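Local coordinates for glutathione S-Transferase (Caenorhabditis elegans, PDB 1YQ1), which probably catalyses the conjugation of glutathione to electrophilic substrates, as a dimeric sigma-class glutathione S-transferase, at residues V89-H93 / T156-V162; S46-K50 / E61-S65. All coordinates share one frame; numbering follows the deposited sequence.

Contact 1 of 2, residues V89-H93 / T156-V162; sequences VDAVH and TFADLVV
Val-89 and Ala-158 mark the closest backbone approach, their CA atoms 5.5 Å apart, where helices 83-109 and 157-171 run side by side in the same direction with their local axes only 15° apart. A small alanine suits this point, because the backbones are close and CB of Ala-158 already lies 3.4 Å from CG1 of Val-89. Val-89 divides its branches: CG1, held anti to the backbone N (chi1 173°), reaches over the ring of Phe-157, whereas CG2 turns to the methyl of Thr-156. The CG1 methyl stands 3.8 Å from the centroid of the Phe-157 ring and almost on its normal, a CH-pi contact. At the rim of the same ring, CE1 of Phe-157 comes 3.6 Å from CD2 of His-93, the two ring planes lying oblique at 65°. Asp-90 brings OD1 to 4.0 Å from CZ of Phe-157, but its main partner is Arg-70, in a salt bridge. On the far side of His-93, CG2 of Val-161 is 3.8 Å from CD2 of the imidazole. An alanine in place of Phe-157 would probably open a gap between Val-89, His-93 and Leu-69 of helix 65-76, leaving the imidazole freer to turn. Thr-156 is the N-cap of helix 157-171, and its N makes a weak hydrogen bond, 3.0 Å long, to OD2 of Asp-159. This is the reciprocal half of the N-capping box whose Thr-x-x-Asp sequence is known at this helix in glutathione transferases, and Ile-155 touching Leu-160 resembles the accompanying hydrophobic staple. Across the helices, by contrast, the chemistry is apolar and aromatic, so complementary shape joins them, while Asp-90 pairs with Arg-70 and Asp-159 is held within its own helix start and by N of Leu-150.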
loop_
_atom_site.group_PDB
_atom_site.type_symbol
_atom_site.label_atom_id
_atom_site.label_comp_id
_atom_site.label_asym_id
_atom_site.label_seq_id
_atom_site.Cartn_x
_atom_site.Cartn_y
_atom_site.Cartn_z
ATOM N N VAL A 89 2.182 -12.020 1.693
ATOM C CA VAL A 89 3.297 -11.117 1.946
ATOM C C VAL A 89 2.784 -9.712 1.608
ATOM O O VAL A 89 2.997 -8.766 2.367
ATOM C CB VAL A 89 4.524 -11.448 1.058
ATOM C CG1 VAL A 89 5.596 -10.381 1.219
ATOM C CG2 VAL A 89 5.097 -12.797 1.450
ATOM N N ASP A 90 2.090 -9.594 0.472
ATOM C CA ASP A 90 1.523 -8.324 0.036
ATOM C C ASP A 90 0.571 -7.795 1.083
ATOM O O ASP A 90 0.527 -6.597 1.354
ATOM C CB ASP A 90 0.756 -8.486 -1.267
ATOM C CG ASP A 90 1.664 -8.619 -2.458
ATOM O OD1 ASP A 90 2.773 -8.059 -2.407
ATOM O OD2 ASP A 90 1.268 -9.262 -3.455
ATOM N N ALA A 91 -0.193 -8.703 1.672
ATOM C CA ALA A 91 -1.164 -8.335 2.690
ATOM C C ALA A 91 -0.503 -7.902 3.976
ATOM O O ALA A 91 -0.900 -6.915 4.565
ATOM C CB ALA A 91 -2.095 -9.499 2.961
ATOM N N VAL A 92 0.499 -8.641 4.426
ATOM C CA VAL A 92 1.162 -8.273 5.662
ATOM C C VAL A 92 1.823 -6.922 5.422
ATOM O O VAL A 92 1.881 -6.091 6.324
ATOM C CB VAL A 92 2.196 -9.362 6.099
ATOM C CG1 VAL A 92 3.288 -9.450 5.093
ATOM C CG2 VAL A 92 2.760 -9.067 7.486
ATOM N N HIS A 93 2.288 -6.685 4.196
ATOM C CA HIS A 93 2.913 -5.399 3.864
ATOM C C HIS A 93 1.911 -4.240 3.982
ATOM O O HIS A 93 2.216 -3.197 4.558
ATOM C CB HIS A 93 3.506 -5.426 2.452
ATOM C CG HIS A 93 4.181 -4.146 2.060
ATOM N ND1 HIS A 93 3.504 -3.091 1.486
ATOM C CD2 HIS A 93 5.467 -3.740 2.189
ATOM C CE1 HIS A 93 4.344 -2.093 1.275
ATOM N NE2 HIS A 93 5.541 -2.461 1.695
ATOM N N THR A 156 10.987 -13.145 3.779
ATOM C CA THR A 156 10.226 -12.469 2.728
ATOM C C THR A 156 10.444 -10.974 2.893
ATOM O O THR A 156 10.786 -10.513 3.991
ATOM C CB THR A 156 8.713 -12.745 2.861
ATOM O OG1 THR A 156 8.461 -13.431 4.090
ATOM C CG2 THR A 156 8.218 -13.591 1.719
ATOM N N PHE A 157 10.249 -10.207 1.824
ATOM C CA PHE A 157 10.443 -8.763 1.933
ATOM C C PHE A 157 9.479 -8.180 2.956
ATOM O O PHE A 157 9.653 -7.050 3.395
ATOM C CB PHE A 157 10.293 -8.063 0.564
ATOM C CG PHE A 157 8.872 -7.803 0.135
ATOM C CD1 PHE A 157 8.116 -6.813 0.739
ATOM C CD2 PHE A 157 8.314 -8.514 -0.925
ATOM C CE1 PHE A 157 6.828 -6.525 0.296
ATOM C CE2 PHE A 157 7.025 -8.235 -1.378
ATOM C CZ PHE A 157 6.284 -7.234 -0.761
ATOM N N ALA A 158 8.473 -8.966 3.342
ATOM C CA ALA A 158 7.497 -8.528 4.334
ATOM C C ALA A 158 8.170 -8.424 5.689
ATOM O O ALA A 158 7.926 -7.478 6.430
ATOM C CB ALA A 158 6.361 -9.506 4.416
ATOM N N ASP A 159 9.018 -9.405 6.009
ATOM C CA ASP A 159 9.728 -9.422 7.285
ATOM C C ASP A 159 10.633 -8.210 7.358
ATOM O O ASP A 159 10.684 -7.512 8.373
ATOM C CB ASP A 159 10.588 -10.687 7.425
ATOM C CG ASP A 159 9.763 -11.963 7.496
ATOM O OD1 ASP A 159 8.979 -12.134 8.457
ATOM O OD2 ASP A 159 9.911 -12.800 6.579
ATOM N N LEU A 160 11.355 -7.967 6.270
ATOM C CA LEU A 160 12.265 -6.840 6.212
ATOM C C LEU A 160 11.509 -5.616 6.698
ATOM O O LEU A 160 11.920 -4.947 7.651
ATOM C CB LEU A 160 12.758 -6.653 4.776
ATOM C CG LEU A 160 14.132 -7.231 4.376
ATOM C CD1 LEU A 160 14.381 -8.557 5.045
ATOM C CD2 LEU A 160 14.212 -7.375 2.857
ATOM N N VAL A 161 10.372 -5.359 6.066
ATOM C CA VAL A 161 9.527 -4.218 6.396
ATOM C C VAL A 161 9.068 -4.191 7.853
ATOM O O VAL A 161 9.074 -3.144 8.491
ATOM C CB VAL A 161 8.291 -4.185 5.440
ATOM C CG1 VAL A 161 7.014 -4.130 6.209
ATOM C CG2 VAL A 161 8.394 -3.010 4.498
ATOM N N VAL A 162 8.690 -5.344 8.388
ATOM C CA VAL A 162 8.185 -5.411 9.756
ATOM C C VAL A 162 9.240 -5.243 10.848
ATOM O O VAL A 162 9.018 -4.499 11.812
ATOM C CB VAL A 162 7.404 -6.730 9.988
ATOM C CG1 VAL A 162 6.719 -6.711 11.352
ATOM C CG2 VAL A 162 6.391 -6.918 8.893
#

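Contact 2 of 2, residues S46-K50 / E61-S65; sequences STPMK and ELPQS
Pro-48 sets its ring methylene CG over a face of the Glu-61 carboxylate, almost equally far from CD, OE1 and OE2; the distance from Pro-48 CG to Glu-61 CD is 3.6 Å. The side chain of Glu-61 runs extended beyond CG and crosses the proline at about a right angle. Its aliphatic stem packs too, CB of Glu-61 lying 3.7 Å from Pro-48 CG. The second proline, Pro-63, meets the first along their CB atoms: Pro-48 CB and Pro-63 CB are 3.6 Å apart. Met-49, present as selenomethionine, lies across the CB and CG corner of the Pro-63 ring. Its CG takes the position anti to the carbonyl carbon (chi1 -68°), and the straight chain beyond carries SE to 3.7 Å from Pro-63 CG. Gln-64, bent at chi2, presents its amide oxygen to the selenium of Met-49, OE1 lying 3.8 Å from SE. Two rigid prolines suit a place where the touching residues lie in loop or at a strand end and meet through side chains alone. A long, flexible methionine can follow the ring and still reach further. In the dimer Met-49 packs on Ile-137 of the second subunit. It occupies the position of the key residue of alpha, mu and pi relatives, but the sigma class is described without a classical lock-and-key. Pro-63 rests on Trp-88 and Gln-64 on Asp-94 of that subunit, and the Gln-64 and Ser-65 pair probably binds the gamma-glutamyl part of glutathione, as in relatives. The contact lies in the thioredoxin-like domain: 46-50 belongs to the loop between helix 41-45 and strand 54-57, and 61-65 leads from edge strand 61-62, paired with strand 54-57, into helix 65-76.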
loop_
_atom_site.group_PDB
_atom_site.type_symbol
_atom_site.label_atom_id
_atom_site.label_comp_id
_atom_site.label_asym_id
_atom_site.label_seq_id
_atom_site.Cartn_x
_atom_site.Cartn_y
_atom_site.Cartn_z
ATOM N N SER A 46 10.832 16.843 -10.639
ATOM C CA SER A 46 11.195 15.971 -11.756
ATOM C C SER A 46 11.410 14.509 -11.372
ATOM O O SER A 46 12.065 13.762 -12.098
ATOM C CB SER A 46 12.452 16.495 -12.437
ATOM O OG SER A 46 13.533 16.478 -11.524
ATOM N N THR A 47 10.866 14.098 -10.234
ATOM C CA THR A 47 10.990 12.718 -9.798
ATOM C C THR A 47 9.684 12.053 -10.216
ATOM O O THR A 47 8.618 12.625 -10.024
ATOM C CB THR A 47 11.172 12.656 -8.287
ATOM O OG1 THR A 47 12.268 13.498 -7.915
ATOM C CG2 THR A 47 11.475 11.255 -7.844
ATOM N N PRO A 48 9.751 10.842 -10.795
ATOM C CA PRO A 48 8.603 10.055 -11.273
ATOM C C PRO A 48 7.208 10.386 -10.692
ATOM O O PRO A 48 6.252 10.621 -11.449
ATOM C CB PRO A 48 9.045 8.623 -10.991
ATOM C CG PRO A 48 10.505 8.681 -11.319
ATOM C CD PRO A 48 10.953 9.989 -10.687
HETATM N N MSE A 49 7.088 10.379 -9.365
HETATM C CA MSE A 49 5.838 10.708 -8.682
HETATM C C MSE A 49 6.192 11.651 -7.556
HETATM O O MSE A 49 5.718 11.502 -6.430
HETATM C CB MSE A 49 5.183 9.471 -8.101
HETATM C CG MSE A 49 4.672 8.523 -9.137
HETATM SE SE MSE A 49 3.749 7.064 -8.319
HETATM C CE MSE A 49 3.064 6.231 -9.922
ATOM N N LYS A 50 7.059 12.603 -7.891
ATOM C CA LYS A 50 7.569 13.620 -6.985
ATOM C C LYS A 50 7.829 13.132 -5.555
ATOM O O LYS A 50 7.447 13.791 -4.588
ATOM C CB LYS A 50 6.616 14.808 -6.996
ATOM C CG LYS A 50 6.147 15.148 -8.397
ATOM C CD LYS A 50 5.301 16.418 -8.440
ATOM C CE LYS A 50 4.546 16.543 -9.755
ATOM N NZ LYS A 50 5.471 16.591 -10.918
ATOM N N GLU A 61 12.746 3.806 -14.058
ATOM C CA GLU A 61 12.504 4.245 -12.696
ATOM C C GLU A 61 11.257 3.650 -12.078
ATOM O O GLU A 61 10.256 3.433 -12.767
ATOM C CB GLU A 61 12.411 5.758 -12.664
ATOM C CG GLU A 61 13.112 6.424 -13.819
ATOM C CD GLU A 61 13.075 7.926 -13.713
ATOM O OE1 GLU A 61 13.776 8.460 -12.827
ATOM O OE2 GLU A 61 12.343 8.558 -14.510
ATOM N N LEU A 62 11.330 3.378 -10.778
ATOM C CA LEU A 62 10.200 2.830 -10.051
ATOM C C LEU A 62 10.027 3.692 -8.812
ATOM O O LEU A 62 10.839 3.639 -7.889
ATOM C CB LEU A 62 10.460 1.389 -9.659
ATOM C CG LEU A 62 9.181 0.672 -9.254
ATOM C CD1 LEU A 62 8.297 0.494 -10.471
ATOM C CD2 LEU A 62 9.521 -0.657 -8.637
ATOM N N PRO A 63 8.948 4.496 -8.774
ATOM C CA PRO A 63 8.598 5.420 -7.691
ATOM C C PRO A 63 7.949 5.018 -6.350
ATOM O O PRO A 63 7.591 5.914 -5.585
ATOM C CB PRO A 63 7.759 6.462 -8.420
ATOM C CG PRO A 63 7.009 5.629 -9.375
ATOM C CD PRO A 63 8.062 4.712 -9.933
ATOM N N GLN A 64 7.783 3.740 -6.022
ATOM C CA GLN A 64 7.161 3.460 -4.720
ATOM C C GLN A 64 7.891 2.483 -3.809
ATOM O O GLN A 64 8.333 1.436 -4.256
ATOM C CB GLN A 64 5.726 2.969 -4.912
ATOM C CG GLN A 64 4.743 4.055 -5.353
ATOM C CD GLN A 64 4.470 5.099 -4.286
ATOM O OE1 GLN A 64 4.075 6.213 -4.605
ATOM N NE2 GLN A 64 4.662 4.740 -3.019
ATOM N N SER A 65 8.010 2.811 -2.528
ATOM C CA SER A 65 8.690 1.904 -1.612
ATOM C C SER A 65 8.124 0.490 -1.796
ATOM O O SER A 65 8.860 -0.477 -1.988
ATOM C CB SER A 65 8.485 2.346 -0.159
ATOM O OG SER A 65 7.472 1.576 0.487
#

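Overall arrangement
Contact 1 is core, wholly buried, its centre about 8 Å from the centre of the chain, whereas contact 2 is only partly buried, its centre about 17 Å from the centre of the chain. The first joins two helices of the all-helical C-terminal part; the second ties a loop to the end of an edge strand in the thioredoxin-like part. Contact 1 is apolar and aromatic, whereas contact 2 mixes the apolar packing of prolines and selenomethionine with the polar ends of Glu-61 and Gln-64. Helix 65-76 links them: it begins at the end of segment 61-65 and supplies Leu-69 and Arg-70 to contact 1. Both also touch the second subunit, where they border the dimer interface.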